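Local coordinates for Lmo0325 protein (Listeria monocytogenes EGD-e, PDB 4RYK), which probably binds DNA and acts as a transcriptional regulator of the Rgg type, pairing a helix-turn-helix domain with an all-helical C-terminal repeat domain, at residues 81-86 with 164-169; 159-164 with 201-206; 185-190 with 205-210; 228-233 with 246-251. All coordinates share one frame; numbering follows the deposited sequence.

Contact 1. Residues 81-86 with 164-169; sequences SFWIDF and VRIFSN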
# COMPACT_ATOMS: atom_id res chain seq x y z
N SER A 81 -3.02 7.97 14.77
CA SER A 81 -3.70 6.70 14.62
C SER A 81 -5.22 6.85 14.79
O SER A 81 -5.94 5.84 14.98
CB SER A 81 -3.14 5.75 15.68
OG SER A 81 -3.26 6.38 16.95
N PHE A 82 -5.74 8.09 14.71
CA PHE A 82 -7.17 8.27 14.91
C PHE A 82 -7.97 7.30 14.07
O PHE A 82 -8.83 6.59 14.60
CB PHE A 82 -7.65 9.70 14.62
CG PHE A 82 -9.14 9.85 14.74
CD1 PHE A 82 -9.72 10.05 15.97
CD2 PHE A 82 -9.96 9.76 13.61
CE1 PHE A 82 -11.11 10.17 16.08
CE2 PHE A 82 -11.33 9.87 13.72
CZ PHE A 82 -11.91 10.08 14.97
N TRP A 83 -7.75 7.27 12.76
CA TRP A 83 -8.67 6.52 11.89
C TRP A 83 -8.52 5.00 12.08
O TRP A 83 -9.51 4.26 12.08
CB TRP A 83 -8.52 6.91 10.41
CG TRP A 83 -9.08 8.28 10.14
CD1 TRP A 83 -8.40 9.42 9.92
CD2 TRP A 83 -10.47 8.64 10.16
NE1 TRP A 83 -9.29 10.48 9.74
CE2 TRP A 83 -10.56 10.00 9.91
CE3 TRP A 83 -11.64 7.91 10.36
CZ2 TRP A 83 -11.77 10.67 9.88
CZ3 TRP A 83 -12.85 8.57 10.32
CH2 TRP A 83 -12.90 9.93 10.07
N ILE A 84 -7.29 4.55 12.25
CA ILE A 84 -7.04 3.14 12.60
C ILE A 84 -7.80 2.76 13.88
O ILE A 84 -8.53 1.77 13.91
CB ILE A 84 -5.54 2.92 12.85
CG1 ILE A 84 -4.75 3.03 11.54
CG2 ILE A 84 -5.31 1.57 13.52
CD1 ILE A 84 -3.30 3.43 11.73
N ASP A 85 -7.63 3.57 14.92
CA ASP A 85 -8.27 3.27 16.21
C ASP A 85 -9.76 3.31 16.07
O ASP A 85 -10.45 2.46 16.60
CB ASP A 85 -7.88 4.29 17.27
CG ASP A 85 -6.41 4.27 17.57
OD1 ASP A 85 -5.79 3.24 17.29
OD2 ASP A 85 -5.87 5.29 18.07
N PHE A 86 -10.26 4.31 15.36
CA PHE A 86 -11.71 4.48 15.29
C PHE A 86 -12.38 3.33 14.56
O PHE A 86 -13.46 2.86 14.92
CB PHE A 86 -12.04 5.80 14.58
CG PHE A 86 -13.51 6.03 14.41
CD1 PHE A 86 -14.33 6.24 15.53
CD2 PHE A 86 -14.09 5.99 13.15
CE1 PHE A 86 -15.69 6.44 15.39
CE2 PHE A 86 -15.45 6.20 13.00
CZ PHE A 86 -16.25 6.44 14.12
N VAL A 164 -12.33 12.43 2.59
CA VAL A 164 -12.85 11.18 2.04
C VAL A 164 -13.30 10.27 3.19
O VAL A 164 -14.38 9.69 3.16
CB VAL A 164 -11.80 10.42 1.17
CG1 VAL A 164 -12.39 9.16 0.67
CG2 VAL A 164 -11.41 11.24 -0.04
N ARG A 165 -12.49 10.18 4.23
CA ARG A 165 -12.88 9.38 5.41
C ARG A 165 -14.05 10.00 6.15
O ARG A 165 -14.95 9.31 6.59
CB ARG A 165 -11.71 9.28 6.34
CG ARG A 165 -10.61 8.41 5.79
CD ARG A 165 -9.35 8.76 6.52
NE ARG A 165 -8.44 7.74 6.19
CZ ARG A 165 -7.20 7.87 5.79
NH1 ARG A 165 -6.52 9.07 5.72
NH2 ARG A 165 -6.62 6.71 5.53
N ILE A 166 -14.05 11.32 6.29
CA ILE A 166 -15.14 11.97 6.98
C ILE A 166 -16.46 11.71 6.23
O ILE A 166 -17.46 11.29 6.82
CB ILE A 166 -14.88 13.47 7.14
CG1 ILE A 166 -13.81 13.71 8.22
CG2 ILE A 166 -16.17 14.18 7.53
CD1 ILE A 166 -13.18 15.08 8.16
N PHE A 167 -16.42 11.92 4.91
CA PHE A 167 -17.57 11.77 4.04
C PHE A 167 -18.10 10.40 4.19
O PHE A 167 -19.32 10.19 4.30
CB PHE A 167 -17.19 11.95 2.59
CG PHE A 167 -18.31 11.81 1.65
CD1 PHE A 167 -19.44 12.61 1.80
CD2 PHE A 167 -18.23 10.98 0.58
CE1 PHE A 167 -20.48 12.54 0.89
CE2 PHE A 167 -19.26 10.90 -0.33
CZ PHE A 167 -20.38 11.66 -0.17
N SER A 168 -17.21 9.43 4.22
CA SER A 168 -17.72 8.10 4.26
C SER A 168 -18.43 7.76 5.61
O SER A 168 -19.30 6.92 5.59
CB SER A 168 -16.64 7.10 3.92
OG SER A 168 -15.91 6.91 5.08
N ASN A 169 -18.14 8.44 6.73
CA ASN A 169 -18.98 8.28 7.95
C ASN A 169 -20.21 9.16 7.97
O ASN A 169 -21.25 8.81 8.53
CB ASN A 169 -18.20 8.65 9.22
CG ASN A 169 -17.19 7.63 9.57
OD1 ASN A 169 -17.38 6.84 10.50
ND2 ASN A 169 -16.13 7.61 8.82

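Contact 2. Residues 159-164 with 201-206; sequences WTLEEV and LLFCHL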
# COMPACT_ATOMS: atom_id res chain seq x y z
N TRP A 159 -10.46 18.07 -1.65
CA TRP A 159 -10.41 17.16 -0.50
C TRP A 159 -9.05 16.47 -0.46
O TRP A 159 -8.48 16.18 -1.50
CB TRP A 159 -11.48 16.14 -0.64
CG TRP A 159 -12.87 16.60 -0.31
CD1 TRP A 159 -13.33 17.86 -0.20
CD2 TRP A 159 -14.00 15.75 -0.15
NE1 TRP A 159 -14.69 17.87 0.06
CE2 TRP A 159 -15.13 16.58 0.06
CE3 TRP A 159 -14.17 14.37 -0.16
CZ2 TRP A 159 -16.39 16.06 0.31
CZ3 TRP A 159 -15.43 13.86 0.05
CH2 TRP A 159 -16.53 14.72 0.29
N THR A 160 -8.52 16.27 0.73
CA THR A 160 -7.48 15.28 0.93
C THR A 160 -8.16 14.03 1.47
O THR A 160 -9.39 13.97 1.54
CB THR A 160 -6.43 15.80 1.92
OG1 THR A 160 -7.01 15.91 3.20
CG2 THR A 160 -5.92 17.18 1.47
N LEU A 161 -7.40 13.00 1.81
CA LEU A 161 -8.05 11.75 2.22
C LEU A 161 -8.81 11.87 3.52
O LEU A 161 -9.75 11.12 3.77
CB LEU A 161 -7.06 10.61 2.28
CG LEU A 161 -6.45 10.32 0.92
CD1 LEU A 161 -5.44 9.18 1.05
CD2 LEU A 161 -7.46 9.96 -0.15
N GLU A 162 -8.43 12.82 4.37
CA GLU A 162 -9.19 13.08 5.59
C GLU A 162 -10.69 13.32 5.28
O GLU A 162 -11.56 12.79 5.95
CB GLU A 162 -8.58 14.29 6.32
CG GLU A 162 -9.35 14.73 7.56
CD GLU A 162 -9.15 13.77 8.72
OE1 GLU A 162 -8.26 12.88 8.64
OE2 GLU A 162 -9.83 13.91 9.73
N GLU A 163 -10.99 14.11 4.26
CA GLU A 163 -12.39 14.41 3.96
C GLU A 163 -13.07 13.23 3.34
O GLU A 163 -14.26 13.01 3.57
CB GLU A 163 -12.50 15.64 3.06
CG GLU A 163 -12.20 16.96 3.77
CD GLU A 163 -10.69 17.18 3.99
OE1 GLU A 163 -9.88 16.88 3.09
OE2 GLU A 163 -10.29 17.64 5.08
N VAL A 164 -12.33 12.43 2.59
CA VAL A 164 -12.85 11.18 2.04
C VAL A 164 -13.30 10.27 3.19
O VAL A 164 -14.38 9.69 3.16
CB VAL A 164 -11.80 10.42 1.17
CG1 VAL A 164 -12.39 9.16 0.67
CG2 VAL A 164 -11.41 11.24 -0.04
N LEU A 201 -7.22 2.12 -2.29
CA LEU A 201 -8.02 1.15 -1.53
C LEU A 201 -9.11 1.84 -0.70
O LEU A 201 -10.20 1.32 -0.53
CB LEU A 201 -7.11 0.34 -0.58
CG LEU A 201 -5.99 -0.50 -1.26
CD1 LEU A 201 -5.11 -1.25 -0.23
CD2 LEU A 201 -6.58 -1.50 -2.25
N LEU A 202 -8.81 3.01 -0.16
CA LEU A 202 -9.85 3.82 0.51
C LEU A 202 -10.96 4.20 -0.44
O LEU A 202 -12.12 4.07 -0.12
CB LEU A 202 -9.21 5.05 1.04
CG LEU A 202 -10.14 5.97 1.82
CD1 LEU A 202 -10.56 5.32 3.13
CD2 LEU A 202 -9.43 7.30 2.08
N PHE A 203 -10.63 4.64 -1.67
CA PHE A 203 -11.71 4.90 -2.60
C PHE A 203 -12.50 3.65 -2.95
O PHE A 203 -13.73 3.72 -3.05
CB PHE A 203 -11.19 5.64 -3.83
CG PHE A 203 -10.93 7.08 -3.56
CD1 PHE A 203 -11.95 7.99 -3.57
CD2 PHE A 203 -9.68 7.53 -3.31
CE1 PHE A 203 -11.73 9.33 -3.33
CE2 PHE A 203 -9.45 8.86 -3.06
CZ PHE A 203 -10.46 9.76 -3.06
N CYS A 204 -11.84 2.50 -3.16
CA CYS A 204 -12.54 1.26 -3.45
C CYS A 204 -13.55 0.92 -2.39
O CYS A 204 -14.70 0.63 -2.69
CB CYS A 204 -11.60 0.08 -3.60
SG CYS A 204 -10.65 0.08 -5.15
N HIS A 205 -13.11 0.98 -1.15
CA HIS A 205 -13.96 0.74 -0.02
C HIS A 205 -15.17 1.70 0.00
O HIS A 205 -16.29 1.29 0.26
CB HIS A 205 -13.12 0.95 1.22
CG HIS A 205 -13.89 0.81 2.47
ND1 HIS A 205 -14.25 -0.41 2.99
CD2 HIS A 205 -14.40 1.74 3.31
CE1 HIS A 205 -14.94 -0.23 4.10
NE2 HIS A 205 -15.05 1.07 4.32
N LEU A 206 -14.93 2.97 -0.21
CA LEU A 206 -16.03 3.93 -0.18
C LEU A 206 -16.99 3.63 -1.34
O LEU A 206 -18.20 3.63 -1.15
CB LEU A 206 -15.48 5.33 -0.35
CG LEU A 206 -16.55 6.41 -0.58
CD1 LEU A 206 -17.54 6.39 0.57
CD2 LEU A 206 -15.94 7.78 -0.71

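Contact 3. Residues 185-190 with 205-210; sequences IMLKSY and HLFANL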
# COMPACT_ATOMS: atom_id res chain seq x y z
N ILE A 185 -17.42 16.57 -5.66
CA ILE A 185 -16.11 17.05 -5.18
C ILE A 185 -15.11 15.93 -4.88
O ILE A 185 -13.94 16.02 -5.25
CB ILE A 185 -16.27 17.87 -3.91
CG1 ILE A 185 -17.31 18.98 -4.09
CG2 ILE A 185 -14.94 18.41 -3.45
CD1 ILE A 185 -16.79 20.25 -4.71
N MSE A 186 -15.58 14.88 -4.17
CA MSE A 186 -14.82 13.64 -3.86
C MSE A 186 -14.23 13.16 -5.18
O MSE A 186 -13.04 12.80 -5.25
CB MSE A 186 -15.67 12.52 -3.11
CG MSE A 186 -15.28 11.05 -2.47
SE MSE A 186 -15.15 9.89 -4.13
CE MSE A 186 -17.06 9.54 -3.92
N LEU A 187 -15.02 13.10 -6.23
CA LEU A 187 -14.51 12.52 -7.50
C LEU A 187 -13.28 13.24 -8.02
O LEU A 187 -12.43 12.59 -8.57
CB LEU A 187 -15.55 12.47 -8.61
CG LEU A 187 -16.62 11.40 -8.50
CD1 LEU A 187 -17.54 11.50 -9.73
CD2 LEU A 187 -16.01 10.01 -8.35
N LYS A 188 -13.17 14.55 -7.85
CA LYS A 188 -11.97 15.26 -8.29
C LYS A 188 -10.73 14.78 -7.52
O LYS A 188 -9.65 14.73 -8.04
CB LYS A 188 -12.12 16.74 -8.06
CG LYS A 188 -13.28 17.31 -8.82
CD LYS A 188 -13.29 18.83 -8.81
CE LYS A 188 -13.08 19.39 -7.41
NZ LYS A 188 -13.39 20.86 -7.35
N SER A 189 -10.89 14.41 -6.27
CA SER A 189 -9.73 13.94 -5.55
C SER A 189 -9.44 12.46 -5.90
O SER A 189 -8.29 12.07 -6.02
CB SER A 189 -9.87 14.18 -4.05
OG SER A 189 -10.68 13.18 -3.45
N TYR A 190 -10.48 11.67 -6.12
CA TYR A 190 -10.33 10.33 -6.62
C TYR A 190 -9.42 10.29 -7.87
O TYR A 190 -8.55 9.44 -7.98
CB TYR A 190 -11.71 9.72 -6.92
CG TYR A 190 -11.62 8.55 -7.88
CD1 TYR A 190 -11.01 7.38 -7.48
CD2 TYR A 190 -12.09 8.63 -9.20
CE1 TYR A 190 -10.87 6.31 -8.36
CE2 TYR A 190 -11.97 7.56 -10.08
CZ TYR A 190 -11.37 6.40 -9.65
OH TYR A 190 -11.17 5.31 -10.49
N HIS A 205 -13.11 0.98 -1.15
CA HIS A 205 -13.96 0.74 -0.02
C HIS A 205 -15.17 1.70 0.00
O HIS A 205 -16.29 1.29 0.26
CB HIS A 205 -13.12 0.95 1.22
CG HIS A 205 -13.89 0.81 2.47
ND1 HIS A 205 -14.25 -0.41 2.99
CD2 HIS A 205 -14.40 1.74 3.31
CE1 HIS A 205 -14.94 -0.23 4.10
NE2 HIS A 205 -15.05 1.07 4.32
N LEU A 206 -14.93 2.97 -0.21
CA LEU A 206 -16.03 3.93 -0.18
C LEU A 206 -16.99 3.63 -1.34
O LEU A 206 -18.20 3.63 -1.15
CB LEU A 206 -15.48 5.33 -0.35
CG LEU A 206 -16.55 6.41 -0.58
CD1 LEU A 206 -17.54 6.39 0.57
CD2 LEU A 206 -15.94 7.78 -0.71
N PHE A 207 -16.47 3.40 -2.54
CA PHE A 207 -17.33 3.17 -3.69
C PHE A 207 -18.14 1.89 -3.52
O PHE A 207 -19.30 1.82 -3.97
CB PHE A 207 -16.55 3.05 -4.99
CG PHE A 207 -15.95 4.34 -5.50
CD1 PHE A 207 -16.65 5.52 -5.49
CD2 PHE A 207 -14.68 4.34 -6.02
CE1 PHE A 207 -16.10 6.68 -6.00
CE2 PHE A 207 -14.12 5.48 -6.52
CZ PHE A 207 -14.84 6.67 -6.50
N ALA A 208 -17.53 0.87 -2.92
CA ALA A 208 -18.26 -0.37 -2.58
C ALA A 208 -19.42 -0.10 -1.65
O ALA A 208 -20.53 -0.55 -1.91
CB ALA A 208 -17.34 -1.35 -1.91
N ASN A 209 -19.16 0.67 -0.59
CA ASN A 209 -20.21 1.05 0.37
C ASN A 209 -21.36 1.80 -0.24
O ASN A 209 -22.52 1.53 0.08
CB ASN A 209 -19.66 1.85 1.54
CG ASN A 209 -18.89 0.99 2.52
OD1 ASN A 209 -18.89 -0.23 2.46
ND2 ASN A 209 -18.23 1.63 3.45
N LEU A 210 -21.04 2.76 -1.10
CA LEU A 210 -22.10 3.52 -1.76
C LEU A 210 -22.91 2.66 -2.72
O LEU A 210 -24.15 2.78 -2.77
CB LEU A 210 -21.50 4.64 -2.57
CG LEU A 210 -20.83 5.73 -1.76
CD1 LEU A 210 -20.26 6.78 -2.72
CD2 LEU A 210 -21.78 6.36 -0.75

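Contact 4. Residues 228-233 with 246-251; sequences EKLKEA and RIVANY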
# COMPACT_ATOMS: atom_id res chain seq x y z
N GLU A 228 -19.25 1.60 -11.69
CA GLU A 228 -18.25 1.84 -12.74
C GLU A 228 -16.97 2.46 -12.14
O GLU A 228 -15.84 2.16 -12.57
CB GLU A 228 -18.90 2.69 -13.83
CG GLU A 228 -17.99 3.27 -14.91
CD GLU A 228 -18.61 4.51 -15.65
OE1 GLU A 228 -19.87 4.66 -15.72
OE2 GLU A 228 -17.79 5.34 -16.16
N LYS A 229 -17.13 3.28 -11.11
CA LYS A 229 -15.97 3.87 -10.44
C LYS A 229 -15.22 2.85 -9.63
O LYS A 229 -14.01 2.90 -9.54
CB LYS A 229 -16.36 4.97 -9.48
CG LYS A 229 -16.96 6.20 -10.14
CD LYS A 229 -15.95 7.03 -10.90
CE LYS A 229 -16.70 7.64 -12.08
NZ LYS A 229 -15.97 8.77 -12.61
N LEU A 230 -15.96 1.98 -8.96
CA LEU A 230 -15.34 0.91 -8.19
C LEU A 230 -14.53 0.01 -9.16
O LEU A 230 -13.41 -0.37 -8.86
CB LEU A 230 -16.40 0.11 -7.47
CG LEU A 230 -15.89 -1.19 -6.85
CD1 LEU A 230 -14.86 -0.89 -5.80
CD2 LEU A 230 -17.02 -1.95 -6.21
N LYS A 231 -15.11 -0.33 -10.30
CA LYS A 231 -14.41 -1.10 -11.34
C LYS A 231 -13.14 -0.40 -11.77
O LYS A 231 -12.05 -0.98 -11.73
CB LYS A 231 -15.27 -1.32 -12.57
CG LYS A 231 -16.43 -2.27 -12.40
CD LYS A 231 -15.97 -3.71 -12.50
CE LYS A 231 -17.13 -4.72 -12.53
NZ LYS A 231 -16.59 -6.08 -12.85
N GLU A 232 -13.27 0.87 -12.15
CA GLU A 232 -12.11 1.63 -12.59
C GLU A 232 -11.04 1.73 -11.52
O GLU A 232 -9.83 1.51 -11.76
CB GLU A 232 -12.55 3.01 -13.01
CG GLU A 232 -11.44 3.86 -13.58
CD GLU A 232 -11.90 5.29 -13.82
OE1 GLU A 232 -11.96 6.11 -12.90
OE2 GLU A 232 -12.22 5.59 -14.96
N ALA A 233 -11.46 2.10 -10.33
CA ALA A 233 -10.51 2.27 -9.22
C ALA A 233 -9.77 0.96 -8.95
O ALA A 233 -8.56 0.96 -8.80
CB ALA A 233 -11.24 2.72 -7.98
N ARG A 246 -11.78 -6.09 -6.85
CA ARG A 246 -12.30 -6.57 -8.12
C ARG A 246 -13.33 -7.67 -7.85
O ARG A 246 -14.28 -7.85 -8.60
CB ARG A 246 -11.18 -7.08 -9.02
CG ARG A 246 -10.17 -6.00 -9.33
CD ARG A 246 -9.24 -6.46 -10.42
NE ARG A 246 -8.14 -5.54 -10.67
CZ ARG A 246 -7.32 -5.63 -11.70
NH1 ARG A 246 -7.48 -6.61 -12.56
NH2 ARG A 246 -6.33 -4.77 -11.86
N ILE A 247 -13.17 -8.39 -6.74
CA ILE A 247 -14.12 -9.44 -6.40
C ILE A 247 -15.41 -8.74 -5.97
O ILE A 247 -16.53 -9.10 -6.40
CB ILE A 247 -13.63 -10.36 -5.27
CG1 ILE A 247 -12.30 -11.04 -5.61
CG2 ILE A 247 -14.65 -11.46 -5.00
CD1 ILE A 247 -11.65 -11.66 -4.37
N VAL A 248 -15.24 -7.73 -5.14
CA VAL A 248 -16.37 -6.92 -4.66
C VAL A 248 -17.15 -6.35 -5.82
O VAL A 248 -18.40 -6.48 -5.86
CB VAL A 248 -15.91 -5.79 -3.74
CG1 VAL A 248 -17.12 -4.97 -3.30
CG2 VAL A 248 -15.19 -6.33 -2.51
N ALA A 249 -16.43 -5.76 -6.78
CA ALA A 249 -17.06 -5.23 -8.02
C ALA A 249 -17.82 -6.32 -8.80
O ALA A 249 -18.92 -6.08 -9.30
CB ALA A 249 -16.03 -4.58 -8.91
N ASN A 250 -17.24 -7.52 -8.88
CA ASN A 250 -17.94 -8.62 -9.54
C ASN A 250 -19.22 -8.98 -8.81
O ASN A 250 -20.24 -9.23 -9.47
CB ASN A 250 -17.08 -9.88 -9.68
CG ASN A 250 -16.03 -9.79 -10.80
OD1 ASN A 250 -16.08 -8.91 -11.66
ND2 ASN A 250 -15.09 -10.72 -10.79
N TYR A 251 -19.17 -9.02 -7.47
CA TYR A 251 -20.36 -9.25 -6.68
C TYR A 251 -21.48 -8.22 -7.00
O TYR A 251 -22.61 -8.57 -7.33
CB TYR A 251 -20.07 -9.24 -5.17
CG TYR A 251 -21.37 -9.42 -4.42
CD1 TYR A 251 -22.14 -8.32 -4.07
CD2 TYR A 251 -21.85 -10.69 -4.13
CE1 TYR A 251 -23.37 -8.48 -3.44
CE2 TYR A 251 -23.06 -10.88 -3.51
CZ TYR A 251 -23.84 -9.77 -3.17
OH TYR A 251 -25.04 -9.99 -2.55
O HOH W 1 -14.25 -6.61 -11.08

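Contact 1. Residues 81-86 with 164-169
Trp83 spans the gap between two helix segments that run roughly alike, at 28°, but whose axes stay 12.5 Å apart. Its CG stands anti to the carbonyl carbon, beside the backbone N, and the indole turns one face to Arg165. The arginine takes the same first torsion and then runs extended from CG to NE, which lays its methylenes across the indole. CD sits over the five-membered ring, 3.5 Å from its centroid and only 6° off the normal, a well-centred CH-pi contact, while CB lies above the six-membered part near the rim. On the opposite face the edge of the Phe82 ring points in, its CD2 lying over the centre of the indole. At the indole edge, CG1 of Ile166 comes within 4.0 Å of CZ2.

Asn169 completes the contact beyond the six-membered ring, its ND2 lying obliquely 3.7 Å from CZ3 of Trp83. The same ND2 donates to Arg165 O (3.0 Å, N-H...O angle 154°), one turn back on its own helix, and that carbonyl also accepts from Ser168 OG. The bond fixes the rotation of the amide, directing OD1 at the rim of the Phe86 ring, 3.2 Å from CE2 and near the ring plane; the two side chains meet tip to tip.

Indole NE1 is hydrogen-bonded to Glu162, in the turn before Arg165. Phe82 and Phe86 pack on helix 113-132, Ile166 reaches helix 143-153, and Val164 turns toward helix 197-216, so helix 161-170 has neighbours on several sides.

Contact 2. Residues 159-164 with 201-206
With CG1 anti to the backbone N (chi1 179°), Val164 spreads its two methyls over three side chains of the facing helix. Leu202 and Leu206 likewise hold CG anti to their backbone N, whereas Leu161 and Phe203 place CG anti to the carbonyl carbon, which brings their ends into the contact. CG2 of Val164 makes the closest approach, 3.5 Å from CZ of Phe203, and CG1 lies over one face of that ring, toward its rim. The same CG1 touches CD2 of Leu202 at 3.8 Å and CD2 of Leu206 at 4.1 Å. Leu161 extends the apolar patch through CD2, 3.7 Å from CE2 of Phe203 and 4.0 Å from CD2 of Leu202, the two leucines sliding past each other in opposite directions.

On the 159-164 side the helix start is tied back by Glu163, whose OE1 accepts the backbone N-H of Thr160 at 2.8 Å. That carboxylate also forms a salt bridge with Lys21 of the second subunit, where Glu66 accepts from the Leu161 N-H. Phe203 packs further on Met186 and Ser189 of helix 176-193, while Cys204, on another side of helix 197-216, meets helix 220-235.

Contact 3. Residues 185-190 with 205-210
The tight part of this contact centres on Phe207, whose ring is inserted among Met186, Leu187 and Tyr190. Its CE2 and CZ edge points at one face of the Tyr190 ring in a T-shaped pair, with centroids 5.2 Å apart and planes at 83°. Tyr190 has CG anti to the backbone N, and its hydroxyl is hydrogen-bonded to Glu232. CD2 of Leu187 closes on the Phe207 edge as well, 4.0 Å from CZ. Met186, modelled as selenomethionine, bends at chi2 and chi3, bringing SE to 4.8 Å from the Phe207 centroid in an oblique Met-aromatic contact and CE to 3.7 Å from CE1. Its CG and CE also meet CD2 of Leu206, each at 3.8 Å.

Packing loosens toward Leu210, where CD1 lies 4.4 Å from CE of Met186; this partly exposed leucine is near a bound PEG, probably from the crystallisation liquor. His205 and Asn209 are exposed and face elsewhere.

The segment axes are 13.2 Å apart at 145°, so long side chains bridge these antiparallel neighbours, consecutive helices of the chain. Helix 161-170 packs against Leu206, and helix 220-235 meets Tyr190 and Phe207.

Contact 4. Residues 228-233 with 246-251
Two consecutive antiparallel helices, 220-235 and 243-259, form a helical hairpin in the Rgg-type C-terminal domain; here their segments cross at -154° with axes 9.1 Å apart. The helices come closest near Ala249, its small CB lying between two longer chains. Leu230, with CG anti to the backbone N (chi1 169°), sets CD2 3.7 Å from CA of Ala249 and 4.2 Å from CG1 of Val248. Lys231 takes the other course: CG is anti to the carbonyl carbon, chi2 bends the chain (-81°), and the rest runs extended past the alanine, with CD 3.7 Å from its CB.

That path delivers NZ to Asn250 OD1, a weak hydrogen bond of 3.1 Å in which the two side chains cross at about a right angle. NZ also donates to water 1 at 3.0 Å, and the water in turn donates to Arg246 O at 2.8 Å, linking the ammonium to the helix backbone. The Asn250 amide is gripped chiefly by the second subunit, ND2 by the Glu279 carbonyl and OD1 by His281, while Arg246 makes a cation-pi contact with Tyr282 of that subunit. Such a hairpin of consecutive antiparallel helices is consistent with the TPR-like fold of the Rgg C-terminal family.

How the contacts relate
From the N terminus, contact 1 opens on helix 82-91 and closes 78 residues later on helix 161-170, with helices 95-108, 113-132 and 143-153 in between. Contact 2 starts on that same helix before contact 1 has closed, so the two cross, sharing Val164, and it ends on helix 197-216. Contact 3 opens on helix 176-193, inside the interval of contact 2, and both end on overlapping segments of helix 197-216, sharing His205 and Leu206. Contact 4 follows in series, closing the hairpin of helices 220-235 and 243-259. It touches contacts 2 and 3 but stays about 11 Å from contact 1 at nearest atoms. Contacts 2 and 4 both reach the second subunit.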